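PDB 2NS6: mobilization protein A from Pseudomonas aeruginosa, which nicks one strand of plasmid DNA at the origin of transfer, as the relaxase of the relaxosome, so that this strand can be passed on during conjugation. Local coordinates for residues Y3-K8 and V74-P79; M35-H40 and I110-G115; S43-E48 and A101-Y106; K88-E93 and D174-A179; Y106-H111 and P118-M123. All coordinates share one frame; numbering follows the deposited sequence.

Interaction 1 of 5, residues Y3-K8 and V74-P79; sequences YHLTAK and VEFALP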
# COMPACT_ATOMS: atom_id res chain seq x y z
N TYR A 3 -16.88 0.06 -8.93
CA TYR A 3 -15.58 -0.60 -8.91
C TYR A 3 -15.34 -0.98 -7.46
O TYR A 3 -14.79 -0.21 -6.68
CB TYR A 3 -14.49 0.34 -9.43
CG TYR A 3 -14.78 0.80 -10.85
CD1 TYR A 3 -15.31 2.07 -11.10
CD2 TYR A 3 -14.63 -0.08 -11.93
CE1 TYR A 3 -15.69 2.45 -12.38
CE2 TYR A 3 -15.01 0.30 -13.22
CZ TYR A 3 -15.54 1.56 -13.43
OH TYR A 3 -15.96 1.93 -14.69
N HIS A 4 -15.77 -2.19 -7.13
CA HIS A 4 -15.68 -2.72 -5.78
C HIS A 4 -14.29 -2.62 -5.15
O HIS A 4 -13.28 -2.76 -5.83
CB HIS A 4 -16.17 -4.17 -5.77
CG HIS A 4 -16.45 -4.70 -4.40
ND1 HIS A 4 -17.07 -3.95 -3.42
CD2 HIS A 4 -16.21 -5.91 -3.84
CE1 HIS A 4 -17.20 -4.67 -2.32
NE2 HIS A 4 -16.69 -5.87 -2.55
N LEU A 5 -14.27 -2.38 -3.84
CA LEU A 5 -13.03 -2.26 -3.08
C LEU A 5 -13.20 -2.99 -1.75
O LEU A 5 -14.23 -2.85 -1.09
CB LEU A 5 -12.71 -0.79 -2.85
CG LEU A 5 -11.49 -0.42 -1.99
CD1 LEU A 5 -10.99 0.96 -2.40
CD2 LEU A 5 -11.86 -0.44 -0.51
N THR A 6 -12.19 -3.77 -1.37
CA THR A 6 -12.23 -4.49 -0.10
C THR A 6 -10.95 -4.19 0.65
O THR A 6 -10.06 -3.53 0.12
CB THR A 6 -12.31 -6.02 -0.32
OG1 THR A 6 -11.18 -6.45 -1.07
CG2 THR A 6 -13.58 -6.40 -1.08
N ALA A 7 -10.84 -4.67 1.88
CA ALA A 7 -9.65 -4.41 2.68
C ALA A 7 -9.52 -5.38 3.85
O ALA A 7 -10.52 -5.88 4.35
CB ALA A 7 -9.68 -2.98 3.20
N LYS A 8 -8.29 -5.64 4.26
CA LYS A 8 -8.01 -6.53 5.39
C LYS A 8 -6.60 -6.27 5.94
O LYS A 8 -5.74 -5.76 5.22
CB LYS A 8 -8.13 -7.99 4.96
CG LYS A 8 -7.30 -8.36 3.75
CD LYS A 8 -7.23 -9.87 3.56
CE LYS A 8 -8.62 -10.47 3.44
NZ LYS A 8 -9.39 -9.80 2.36
N VAL A 74 -5.33 -3.37 0.66
CA VAL A 74 -6.54 -2.87 0.01
C VAL A 74 -6.56 -3.38 -1.43
O VAL A 74 -5.52 -3.43 -2.09
CB VAL A 74 -6.57 -1.33 0.01
CG1 VAL A 74 -7.88 -0.84 -0.60
CG2 VAL A 74 -6.41 -0.79 1.42
N GLU A 75 -7.75 -3.77 -1.90
CA GLU A 75 -7.90 -4.27 -3.27
C GLU A 75 -9.07 -3.58 -3.96
O GLU A 75 -10.17 -3.52 -3.41
CB GLU A 75 -8.13 -5.78 -3.29
CG GLU A 75 -7.94 -6.38 -4.69
CD GLU A 75 -8.10 -7.89 -4.72
OE1 GLU A 75 -7.65 -8.56 -3.77
OE2 GLU A 75 -8.67 -8.40 -5.71
N PHE A 76 -8.84 -3.08 -5.16
CA PHE A 76 -9.89 -2.41 -5.90
C PHE A 76 -9.81 -2.65 -7.41
O PHE A 76 -8.72 -2.69 -7.98
CB PHE A 76 -9.88 -0.90 -5.60
CG PHE A 76 -8.52 -0.27 -5.62
CD1 PHE A 76 -7.63 -0.45 -4.57
CD2 PHE A 76 -8.11 0.49 -6.71
CE1 PHE A 76 -6.36 0.13 -4.59
CE2 PHE A 76 -6.85 1.08 -6.75
CZ PHE A 76 -5.97 0.89 -5.69
N ALA A 77 -10.96 -2.82 -8.04
CA ALA A 77 -11.02 -3.05 -9.48
C ALA A 77 -10.75 -1.74 -10.21
O ALA A 77 -11.08 -0.66 -9.71
CB ALA A 77 -12.39 -3.60 -9.87
N LEU A 78 -10.15 -1.83 -11.39
CA LEU A 78 -9.83 -0.66 -12.21
C LEU A 78 -10.75 -0.60 -13.44
O LEU A 78 -11.10 -1.62 -14.02
CB LEU A 78 -8.37 -0.73 -12.68
CG LEU A 78 -7.28 -0.59 -11.60
CD1 LEU A 78 -5.93 -0.96 -12.18
CD2 LEU A 78 -7.27 0.84 -11.06
N PRO A 79 -11.17 0.62 -13.85
CA PRO A 79 -12.05 0.74 -15.02
C PRO A 79 -11.37 0.19 -16.28
O PRO A 79 -10.25 0.58 -16.61
CB PRO A 79 -12.28 2.25 -15.12
CG PRO A 79 -12.16 2.71 -13.70
CD PRO A 79 -10.96 1.93 -13.21
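Pro-79 lies over one face of the Tyr-3 ring, the two side chains crossing at about a right angle. Its CG stands 3.7 Å from the centroid of the Tyr-3 ring, 16° off the ring normal, a CH-pi contact displaced toward the CZ side, where Pro-79 CG comes within 3.6 Å of Tyr-3 CZ. Tyr-3 CB rests 3.6 Å from Ala-77 O, and with CG anti to the carbonyl carbon (chi1 -58°) the ring sets out beside the backbone N, toward Pro-79. Further on, Leu-5 CG packs on Val-74 CG1 at 3.9 Å, and Leu-5 CD1 meets Phe-76 at CB. On the other sheet face, Thr-6 OG1 lies beside Glu-75 CB, both side chains pointing the same way. Three backbone bonds fix this register: Ala-77 N to His-4 O, Thr-6 N to Glu-75 O (2.9 Å) and Glu-75 N to Thr-6 O (3.1 Å). Behind the apolar side, Phe-94 packs on Leu-5 and turns edge-to-face with Phe-76, while Trp-172 touches Tyr-3; on the Thr-6 side, Glu-75 leans on the metal ligands His-119 and His-121. Strand 5-10 is thus an outer strand, antiparallel to 71-77, of the five-stranded relaxase sheet, with helices on one face and the metal site on the other.

Interaction 2 of 5, residues M35-H40 and I110-G115; sequences MDEVLH and IHAGGG. With MN (manganese (II) ion), chain B.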
# COMPACT_ATOMS: atom_id res chain seq x y z
N MET A 35 6.04 -12.63 -14.39
CA MET A 35 5.61 -11.25 -14.18
C MET A 35 4.54 -10.74 -15.15
O MET A 35 4.08 -9.61 -15.02
CB MET A 35 6.81 -10.31 -14.27
CG MET A 35 7.98 -10.69 -13.39
SD MET A 35 9.26 -9.44 -13.46
CE MET A 35 8.68 -8.32 -12.21
N ASP A 36 4.14 -11.56 -16.10
CA ASP A 36 3.13 -11.13 -17.06
C ASP A 36 1.84 -10.62 -16.43
O ASP A 36 1.16 -9.78 -17.01
CB ASP A 36 2.86 -12.23 -18.07
CG ASP A 36 3.80 -12.15 -19.26
OD1 ASP A 36 4.93 -11.65 -19.07
OD2 ASP A 36 3.42 -12.56 -20.38
N GLU A 37 1.53 -11.11 -15.24
CA GLU A 37 0.33 -10.66 -14.55
C GLU A 37 0.47 -9.22 -14.02
O GLU A 37 -0.53 -8.54 -13.80
CB GLU A 37 0.00 -11.63 -13.42
CG GLU A 37 -1.17 -11.22 -12.55
CD GLU A 37 -2.48 -11.22 -13.28
OE1 GLU A 37 -3.50 -10.80 -12.69
OE2 GLU A 37 -2.51 -11.64 -14.46
N VAL A 38 1.71 -8.76 -13.83
CA VAL A 38 1.96 -7.41 -13.31
C VAL A 38 2.17 -6.36 -14.40
O VAL A 38 3.13 -6.43 -15.17
CB VAL A 38 3.18 -7.36 -12.37
CG1 VAL A 38 3.30 -5.95 -11.75
CG2 VAL A 38 3.03 -8.39 -11.28
N LEU A 39 1.28 -5.37 -14.43
CA LEU A 39 1.31 -4.29 -15.41
C LEU A 39 2.02 -3.04 -14.88
O LEU A 39 2.49 -2.21 -15.66
CB LEU A 39 -0.12 -3.93 -15.81
CG LEU A 39 -0.80 -4.60 -17.01
CD1 LEU A 39 -0.41 -6.05 -17.16
CD2 LEU A 39 -2.31 -4.45 -16.84
N HIS A 40 2.07 -2.91 -13.56
CA HIS A 40 2.69 -1.76 -12.92
C HIS A 40 2.91 -2.00 -11.43
O HIS A 40 2.12 -2.68 -10.78
CB HIS A 40 1.81 -0.53 -13.07
CG HIS A 40 2.34 0.68 -12.37
ND1 HIS A 40 3.52 1.30 -12.74
CD2 HIS A 40 1.85 1.41 -11.33
CE1 HIS A 40 3.72 2.35 -11.96
NE2 HIS A 40 2.72 2.44 -11.10
N ILE A 110 -0.42 -3.21 -10.02
CA ILE A 110 -1.61 -3.30 -10.86
C ILE A 110 -1.53 -4.66 -11.56
O ILE A 110 -0.48 -5.01 -12.09
CB ILE A 110 -1.65 -2.17 -11.94
CG1 ILE A 110 -2.00 -0.83 -11.30
CG2 ILE A 110 -2.66 -2.54 -13.04
CD1 ILE A 110 -1.91 0.38 -12.24
N HIS A 111 -2.62 -5.41 -11.54
CA HIS A 111 -2.66 -6.73 -12.17
C HIS A 111 -3.61 -6.83 -13.37
O HIS A 111 -4.63 -6.13 -13.43
CB HIS A 111 -3.08 -7.78 -11.13
CG HIS A 111 -1.99 -8.16 -10.18
ND1 HIS A 111 -2.18 -9.04 -9.14
CD2 HIS A 111 -0.68 -7.79 -10.13
CE1 HIS A 111 -1.04 -9.20 -8.48
NE2 HIS A 111 -0.12 -8.45 -9.06
N ALA A 112 -3.27 -7.70 -14.31
CA ALA A 112 -4.10 -7.91 -15.49
C ALA A 112 -5.00 -9.12 -15.28
O ALA A 112 -4.78 -10.16 -15.89
CB ALA A 112 -3.22 -8.14 -16.72
N GLY A 113 -6.00 -8.99 -14.42
CA GLY A 113 -6.90 -10.10 -14.18
C GLY A 113 -7.49 -10.57 -15.50
O GLY A 113 -8.51 -10.04 -15.96
N GLY A 114 -6.84 -11.55 -16.11
CA GLY A 114 -7.29 -12.05 -17.40
C GLY A 114 -7.02 -10.96 -18.42
O GLY A 114 -6.01 -10.98 -19.13
N GLY A 115 -7.92 -9.98 -18.46
CA GLY A 115 -7.79 -8.87 -19.37
C GLY A 115 -9.08 -8.08 -19.29
O GLY A 115 -9.18 -6.96 -19.79
MN MN B . -4.23 -9.94 -8.39
O HOH W 1 -4.33 -11.39 -10.27
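Glu-37 arches over the His-111 ring while its backbone O takes the N-H of Ala-112 at 2.9 Å. The close-set part is this ladder: Leu-39 N gives a bond to Ile-110 O, and Ile-110 N one of 2.7 Å to His-40 O. Both Leu-39 and His-40 thus face Ile-110, and the register slips by one residue, a beta bulge at the start of edge strand 38-44. Apolar groups fill in beside it, with Leu-39 CD1 3.5 Å from Ala-112 CB, and Ile-110 CD1 against His-40 CB and the helix residues Lys-88 and Ala-91. The metal side is looser and wet. Glu-37 CG sits 4.1 Å from the centroid of the His-111 ring, 17° off its normal, and the bend at chi2 (66°) swings CD back toward Ala-112. From there Glu-37 OE1 accepts a 2.6 Å hydrogen bond from a water that is itself bound to the manganese ion. His-111 ND1 holds that metal at 2.4 Å; its NE2 is hydrogen-bonded to Ile-25 O, which fixes the ring's rotation. Glu-37 is therefore a second-shell residue: its carboxylate reaches the metal through water, where its charge would probably help orient and polarise that ligand.

Interaction 3 of 5, residues S43-E48 and A101-Y106; sequences SGHMPE and AERLPY. With MN (manganese (II) ion), chain C.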
# COMPACT_ATOMS: atom_id res chain seq x y z
N SER A 43 6.14 1.98 -5.02
CA SER A 43 6.06 2.11 -3.57
C SER A 43 6.38 3.58 -3.31
O SER A 43 6.80 4.29 -4.23
CB SER A 43 7.10 1.22 -2.86
OG SER A 43 6.86 -0.15 -3.11
N GLY A 44 6.15 4.04 -2.09
CA GLY A 44 6.43 5.43 -1.77
C GLY A 44 6.60 5.62 -0.28
O GLY A 44 6.39 4.68 0.49
N HIS A 45 7.01 6.82 0.13
CA HIS A 45 7.18 7.14 1.54
C HIS A 45 8.12 6.22 2.32
O HIS A 45 8.01 6.13 3.54
CB HIS A 45 5.82 7.13 2.23
CG HIS A 45 4.80 8.00 1.56
ND1 HIS A 45 3.48 7.65 1.46
CD2 HIS A 45 4.93 9.19 0.92
CE1 HIS A 45 2.82 8.58 0.78
NE2 HIS A 45 3.68 9.52 0.45
N MET A 46 9.05 5.56 1.63
CA MET A 46 9.99 4.66 2.31
C MET A 46 11.09 5.42 3.06
O MET A 46 11.68 6.36 2.53
CB MET A 46 10.64 3.72 1.29
CG MET A 46 9.72 2.67 0.72
SD MET A 46 9.04 1.58 1.99
CE MET A 46 7.77 0.73 1.05
N PRO A 47 11.38 5.00 4.30
CA PRO A 47 12.41 5.65 5.11
C PRO A 47 13.79 5.39 4.52
O PRO A 47 14.00 4.43 3.78
CB PRO A 47 12.22 5.02 6.50
CG PRO A 47 11.67 3.68 6.19
CD PRO A 47 10.68 3.96 5.07
N GLU A 48 14.74 6.26 4.86
CA GLU A 48 16.10 6.17 4.34
C GLU A 48 16.79 4.81 4.44
O GLU A 48 17.54 4.44 3.54
CB GLU A 48 16.96 7.26 5.00
CG GLU A 48 18.44 7.24 4.63
CD GLU A 48 18.70 7.29 3.12
OE1 GLU A 48 18.18 8.22 2.45
OE2 GLU A 48 19.42 6.40 2.62
N ALA A 101 -1.02 12.13 3.43
CA ALA A 101 -1.05 13.06 4.55
C ALA A 101 0.03 12.71 5.57
O ALA A 101 0.87 13.54 5.90
CB ALA A 101 -2.42 13.01 5.21
N GLU A 102 0.01 11.47 6.04
CA GLU A 102 0.95 11.00 7.05
C GLU A 102 2.16 10.24 6.52
O GLU A 102 2.90 9.63 7.30
CB GLU A 102 0.21 10.11 8.06
CG GLU A 102 -0.99 10.78 8.70
CD GLU A 102 -1.60 9.95 9.80
OE1 GLU A 102 -2.32 8.98 9.50
OE2 GLU A 102 -1.33 10.26 10.98
N ARG A 103 2.36 10.29 5.21
CA ARG A 103 3.45 9.59 4.55
C ARG A 103 3.65 8.17 5.05
O ARG A 103 4.71 7.81 5.58
CB ARG A 103 4.75 10.38 4.67
CG ARG A 103 4.72 11.62 3.83
CD ARG A 103 6.06 12.27 3.75
NE ARG A 103 6.05 13.39 2.83
CZ ARG A 103 6.72 14.51 3.04
NH1 ARG A 103 7.45 14.65 4.15
NH2 ARG A 103 6.67 15.49 2.15
N LEU A 104 2.61 7.37 4.87
CA LEU A 104 2.62 5.97 5.26
C LEU A 104 3.32 5.18 4.15
O LEU A 104 2.94 5.28 2.98
CB LEU A 104 1.18 5.46 5.43
CG LEU A 104 0.27 6.27 6.35
CD1 LEU A 104 -1.15 5.73 6.29
CD2 LEU A 104 0.79 6.22 7.77
N PRO A 105 4.36 4.41 4.50
CA PRO A 105 5.03 3.65 3.44
C PRO A 105 4.01 2.72 2.81
O PRO A 105 3.10 2.23 3.48
CB PRO A 105 6.12 2.89 4.20
CG PRO A 105 6.44 3.83 5.36
CD PRO A 105 5.07 4.28 5.79
N TYR A 106 4.14 2.48 1.51
CA TYR A 106 3.21 1.60 0.81
C TYR A 106 3.87 1.02 -0.41
O TYR A 106 4.89 1.52 -0.88
CB TYR A 106 1.96 2.37 0.38
CG TYR A 106 2.17 3.28 -0.82
CD1 TYR A 106 2.09 2.78 -2.12
CD2 TYR A 106 2.50 4.62 -0.65
CE1 TYR A 106 2.34 3.61 -3.23
CE2 TYR A 106 2.75 5.45 -1.74
CZ TYR A 106 2.68 4.94 -3.02
OH TYR A 106 2.95 5.77 -4.09
MN MN C . 3.53 11.59 -0.74
O HOH W 2 2.24 13.18 0.69
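His-45 pushes its ring into the corner made by Arg-103, Leu-104 and Tyr-106. Starting at CB, the side chain lies 3.6 Å from Arg-103 O and about as near Leu-104 O. CG, anti to the carbonyl carbon (chi1 -53°), comes under Arg-103 CA, which stands over the centre of the ring at 3.7 Å from its centroid, a CH-pi contact. Next, ND1 gives its hydrogen to Leu-104 O at 2.9 Å; the acceptor is within 5° of the imidazole plane, although the donor approaches from above the carbonyl plane. CD2 runs past Arg-103 CG, and the tip atom NE2 binds a manganese ion at 2.4 Å, a site that also takes Gln-96 and a water. With ND1 the donor, NE2 keeps a lone pair for the metal. Tyr-106 turns an edge toward the His-45 ring in an offset edge-to-face pair, planes 74° apart, while Gly-44 N lies over the centre of the tyrosine ring. Gly-44 N also bonds Tyr-106 O at 3.1 Å, and the return bond from Tyr-106 N is weak. Beyond, Met-46 SD rests on Pro-105 CB, with Tyr-56 of helix 53-63 behind both. Here edge strand 38-44 makes its last antiparallel pairing, Gly-44 with Tyr-106, and the chain leaving it carries a histidine to a second metal site, separate from the three-histidine centre of the relaxase.

Interaction 4 of 5, residues K88-E93 and D174-A179; sequences KALASE and DHANRA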
# COMPACT_ATOMS: atom_id res chain seq x y z
N LYS A 88 -2.54 3.69 -14.41
CA LYS A 88 -1.37 3.95 -13.56
C LYS A 88 -1.53 5.25 -12.79
O LYS A 88 -1.28 5.29 -11.59
CB LYS A 88 -0.09 4.03 -14.40
CG LYS A 88 0.34 2.72 -15.04
CD LYS A 88 1.58 2.93 -15.89
CE LYS A 88 2.03 1.64 -16.52
NZ LYS A 88 3.32 1.78 -17.23
N ALA A 89 -1.93 6.32 -13.47
CA ALA A 89 -2.09 7.60 -12.80
C ALA A 89 -3.17 7.51 -11.73
O ALA A 89 -2.99 8.01 -10.62
CB ALA A 89 -2.44 8.70 -13.82
N LEU A 90 -4.29 6.88 -12.06
CA LEU A 90 -5.40 6.74 -11.12
C LEU A 90 -5.03 5.98 -9.84
O LEU A 90 -5.33 6.43 -8.73
CB LEU A 90 -6.59 6.04 -11.79
CG LEU A 90 -7.78 5.66 -10.90
CD1 LEU A 90 -8.36 6.90 -10.25
CD2 LEU A 90 -8.85 4.96 -11.73
N ALA A 91 -4.37 4.83 -10.00
CA ALA A 91 -3.95 4.01 -8.87
C ALA A 91 -2.97 4.76 -7.97
O ALA A 91 -3.13 4.77 -6.74
CB ALA A 91 -3.29 2.71 -9.37
N SER A 92 -1.98 5.40 -8.59
CA SER A 92 -0.99 6.18 -7.85
C SER A 92 -1.71 7.28 -7.10
O SER A 92 -1.49 7.50 -5.91
CB SER A 92 0.02 6.83 -8.80
OG SER A 92 0.62 5.88 -9.65
N GLU A 93 -2.59 7.96 -7.82
CA GLU A 93 -3.37 9.05 -7.25
C GLU A 93 -4.14 8.59 -6.03
O GLU A 93 -4.12 9.25 -4.99
CB GLU A 93 -4.34 9.60 -8.30
CG GLU A 93 -5.09 10.85 -7.88
CD GLU A 93 -6.27 11.15 -8.79
OE1 GLU A 93 -7.20 10.31 -8.85
OE2 GLU A 93 -6.27 12.21 -9.45
N ASP A 174 -15.17 8.46 -6.25
CA ASP A 174 -14.94 9.84 -6.65
C ASP A 174 -13.69 9.92 -7.53
O ASP A 174 -13.63 10.71 -8.48
CB ASP A 174 -14.78 10.71 -5.39
CG ASP A 174 -14.36 12.15 -5.69
OD1 ASP A 174 -15.07 12.85 -6.44
OD2 ASP A 174 -13.31 12.57 -5.15
N HIS A 175 -12.70 9.09 -7.23
CA HIS A 175 -11.45 9.07 -7.99
C HIS A 175 -11.64 8.39 -9.35
O HIS A 175 -11.30 8.97 -10.38
CB HIS A 175 -10.36 8.35 -7.18
CG HIS A 175 -9.68 9.24 -6.19
ND1 HIS A 175 -8.50 9.91 -6.46
CD2 HIS A 175 -10.05 9.63 -4.94
CE1 HIS A 175 -8.18 10.67 -5.43
NE2 HIS A 175 -9.10 10.52 -4.50
N ALA A 176 -12.17 7.18 -9.35
CA ALA A 176 -12.40 6.47 -10.61
C ALA A 176 -13.32 7.30 -11.51
O ALA A 176 -13.01 7.52 -12.68
CB ALA A 176 -13.01 5.09 -10.34
N ASN A 177 -14.44 7.76 -10.97
CA ASN A 177 -15.39 8.56 -11.74
C ASN A 177 -14.71 9.78 -12.37
O ASN A 177 -14.81 10.00 -13.57
CB ASN A 177 -16.54 9.01 -10.85
CG ASN A 177 -17.44 7.86 -10.43
OD1 ASN A 177 -18.17 7.95 -9.45
ND2 ASN A 177 -17.37 6.76 -11.18
N ARG A 178 -14.02 10.55 -11.54
CA ARG A 178 -13.32 11.74 -12.03
C ARG A 178 -12.40 11.37 -13.20
O ARG A 178 -12.42 12.03 -14.24
CB ARG A 178 -12.49 12.36 -10.90
CG ARG A 178 -11.80 13.65 -11.29
CD ARG A 178 -10.42 13.78 -10.65
NE ARG A 178 -9.51 12.72 -11.10
CZ ARG A 178 -9.37 11.54 -10.50
NH1 ARG A 178 -8.52 10.64 -10.99
NH2 ARG A 178 -10.05 11.26 -9.41
N ALA A 179 -11.61 10.31 -13.03
CA ALA A 179 -10.67 9.88 -14.07
C ALA A 179 -11.38 9.48 -15.36
O ALA A 179 -10.87 9.70 -16.46
CB ALA A 179 -9.85 8.69 -13.56
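Leu-90 sits as a knob in the hole formed by His-175, Ala-176, Arg-178 and Ala-179, its CD1 3.6 Å from His-175 O and 4.0 Å from Ala-179 CB. Its other methyl, CD2, leans toward Ala-176. One turn on, Glu-93 reaches across with its chain extended beyond CG, which is anti to the backbone N (chi1 -173°). Its OE1 accepts a 2.7 Å hydrogen bond from His-175 ND1, the oxygen close to the imidazole plane but met from above the carboxylate plane. Helices 84-99 and 164-181 run nearly antiparallel here, 152° between their directions and 10.2 Å between the axes of these short pieces, packed on the same side of the relaxase sheet. Arg-178 meets Glu-93 tip to tip in a salt bridge, the carboxylate over a face of the guanidinium; the 2.5 Å between Arg-178 NH1 and Glu-93 OE1 is short, and the exact geometry is doubtful. Phe-94 packs edge-to-face with His-175, whose side chain also comes within about 3 Å of a bound manganese ion.

Interaction 5 of 5, residues Y106-H111 and P118-M123; sequences YTLAIH and PHCHLM. With MN (manganese (II) ion), chain B.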
# COMPACT_ATOMS: atom_id res chain seq x y z
N TYR A 106 4.14 2.48 1.51
CA TYR A 106 3.21 1.60 0.81
C TYR A 106 3.87 1.02 -0.41
O TYR A 106 4.89 1.52 -0.88
CB TYR A 106 1.96 2.37 0.38
CG TYR A 106 2.17 3.28 -0.82
CD1 TYR A 106 2.09 2.78 -2.12
CD2 TYR A 106 2.50 4.62 -0.65
CE1 TYR A 106 2.34 3.61 -3.23
CE2 TYR A 106 2.75 5.45 -1.74
CZ TYR A 106 2.68 4.94 -3.02
OH TYR A 106 2.95 5.77 -4.09
N THR A 107 3.25 -0.04 -0.92
CA THR A 107 3.68 -0.71 -2.14
C THR A 107 2.38 -1.10 -2.83
O THR A 107 1.46 -1.63 -2.19
CB THR A 107 4.51 -1.98 -1.85
OG1 THR A 107 5.77 -1.62 -1.25
CG2 THR A 107 4.79 -2.74 -3.14
N LEU A 108 2.29 -0.81 -4.12
CA LEU A 108 1.09 -1.16 -4.86
C LEU A 108 1.48 -1.80 -6.18
O LEU A 108 2.56 -1.57 -6.71
CB LEU A 108 0.24 0.09 -5.13
CG LEU A 108 0.70 1.11 -6.17
CD1 LEU A 108 0.23 0.70 -7.55
CD2 LEU A 108 0.11 2.48 -5.82
N ALA A 109 0.58 -2.62 -6.70
CA ALA A 109 0.85 -3.27 -7.96
C ALA A 109 -0.48 -3.34 -8.70
O ALA A 109 -1.54 -3.49 -8.08
CB ALA A 109 1.41 -4.67 -7.71
N ILE A 110 -0.42 -3.21 -10.02
CA ILE A 110 -1.61 -3.30 -10.86
C ILE A 110 -1.53 -4.66 -11.56
O ILE A 110 -0.48 -5.01 -12.09
CB ILE A 110 -1.65 -2.17 -11.94
CG1 ILE A 110 -2.00 -0.83 -11.30
CG2 ILE A 110 -2.66 -2.54 -13.04
CD1 ILE A 110 -1.91 0.38 -12.24
N HIS A 111 -2.62 -5.41 -11.54
CA HIS A 111 -2.66 -6.73 -12.17
C HIS A 111 -3.61 -6.83 -13.37
O HIS A 111 -4.63 -6.13 -13.43
CB HIS A 111 -3.08 -7.78 -11.13
CG HIS A 111 -1.99 -8.16 -10.18
ND1 HIS A 111 -2.18 -9.04 -9.14
CD2 HIS A 111 -0.68 -7.79 -10.13
CE1 HIS A 111 -1.04 -9.20 -8.48
NE2 HIS A 111 -0.12 -8.45 -9.06
N PRO A 118 -8.91 -5.80 -14.72
CA PRO A 118 -7.69 -5.18 -14.19
C PRO A 118 -7.97 -4.75 -12.76
O PRO A 118 -9.02 -4.18 -12.47
CB PRO A 118 -7.48 -3.99 -15.12
CG PRO A 118 -8.09 -4.44 -16.40
CD PRO A 118 -9.36 -5.11 -15.94
N HIS A 119 -7.03 -5.01 -11.85
CA HIS A 119 -7.21 -4.63 -10.46
C HIS A 119 -5.90 -4.20 -9.80
O HIS A 119 -4.81 -4.45 -10.33
CB HIS A 119 -7.85 -5.78 -9.66
CG HIS A 119 -7.11 -7.07 -9.77
ND1 HIS A 119 -7.17 -7.86 -10.91
CD2 HIS A 119 -6.29 -7.72 -8.91
CE1 HIS A 119 -6.41 -8.92 -10.74
NE2 HIS A 119 -5.86 -8.86 -9.53
N CYS A 120 -6.02 -3.56 -8.64
CA CYS A 120 -4.85 -3.06 -7.93
C CYS A 120 -4.73 -3.58 -6.50
O CYS A 120 -5.69 -3.56 -5.74
CB CYS A 120 -4.89 -1.53 -7.91
SG CYS A 120 -3.51 -0.77 -7.03
N HIS A 121 -3.54 -4.06 -6.14
CA HIS A 121 -3.29 -4.54 -4.78
C HIS A 121 -2.45 -3.45 -4.13
O HIS A 121 -1.46 -3.01 -4.70
CB HIS A 121 -2.51 -5.86 -4.79
CG HIS A 121 -3.31 -7.04 -5.27
ND1 HIS A 121 -4.04 -7.84 -4.42
CD2 HIS A 121 -3.48 -7.54 -6.51
CE1 HIS A 121 -4.63 -8.79 -5.12
NE2 HIS A 121 -4.31 -8.63 -6.39
N LEU A 122 -2.84 -3.01 -2.94
CA LEU A 122 -2.09 -1.95 -2.27
C LEU A 122 -1.91 -2.25 -0.80
O LEU A 122 -2.88 -2.41 -0.06
CB LEU A 122 -2.82 -0.62 -2.48
CG LEU A 122 -2.35 0.73 -1.92
CD1 LEU A 122 -3.11 1.01 -0.66
CD2 LEU A 122 -0.85 0.79 -1.70
N MET A 123 -0.66 -2.38 -0.37
CA MET A 123 -0.40 -2.64 1.04
C MET A 123 0.15 -1.38 1.67
O MET A 123 1.07 -0.74 1.15
CB MET A 123 0.54 -3.84 1.22
CG MET A 123 1.68 -3.96 0.24
SD MET A 123 2.40 -5.66 0.16
CE MET A 123 3.24 -5.80 1.77
MN MN B . -4.23 -9.94 -8.39
O HOH W 1 -4.33 -11.39 -10.27
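This is the central beta hairpin of the sheet, strands 106-113 and 117-124 paired antiparallel, and three of its side chains build a metal site. Six backbone bonds tie Thr-107 to Met-123, Ala-109 to His-121 and His-111 to His-119; the one from His-111 N to His-119 O is 2.7 Å long and practically straight at 179°. The last two pairs set His-111, His-119 and His-121 on one face, the three-histidine metal centre characteristic of relaxases of the Rep clan. His-119 NE2 binds the manganese ion at 2.3 Å and His-121 NE2 at 2.4 Å, joining His-111 and a water. With CG of His-119 between its backbone N and carbonyl carbon (chi1 54°), the ring is set beside His-111, whose CB sits over its face, 3.7 Å from its centroid. The His-121 side chain crosses that of His-111 at about a right angle, the ring planes 56° apart, bringing CD2 of His-121 to 3.3 Å from His-111 ND1. A bond from His-119 ND1 to Asn-117 O fixes the His-119 ring. On the reverse face, Leu-122 CD2 packs on Leu-108 CB and, at 3.6 Å, Tyr-106 CD1; Ala-95 of helix 84-99 touches Tyr-106 and Leu-108. The side chain of Tyr-24, which forms the covalent phosphotyrosine link to DNA, lies about 6 Å from that of His-111.

How the interactions relate
Interactions 1, 2, 3 and 5 all lie on one antiparallel sheet, ordered 5-10, 71-77, 117-124, 106-113, 38-44. Interaction 5 is its middle; interaction 1, its centre about 9 Å away, adds one outer strand, and interactions 2 and 3, centres about 24 Å apart, lie along the other. Interaction 4 joins helices 84-99 and 164-181, touching interaction 1 at Tyr-3 and Pro-79 and the sheet at Ile-110. In sequence, interaction 3 is nested within the loop closed by interaction 2, and interaction 5 within that closed by interaction 4. Interactions 2 and 5 share His-111, the manganese ion and its water; interaction 3 holds a different ion. The pairing of strands 38-44, 106-113 and 117-124 thus probably helps position the three-histidine centre.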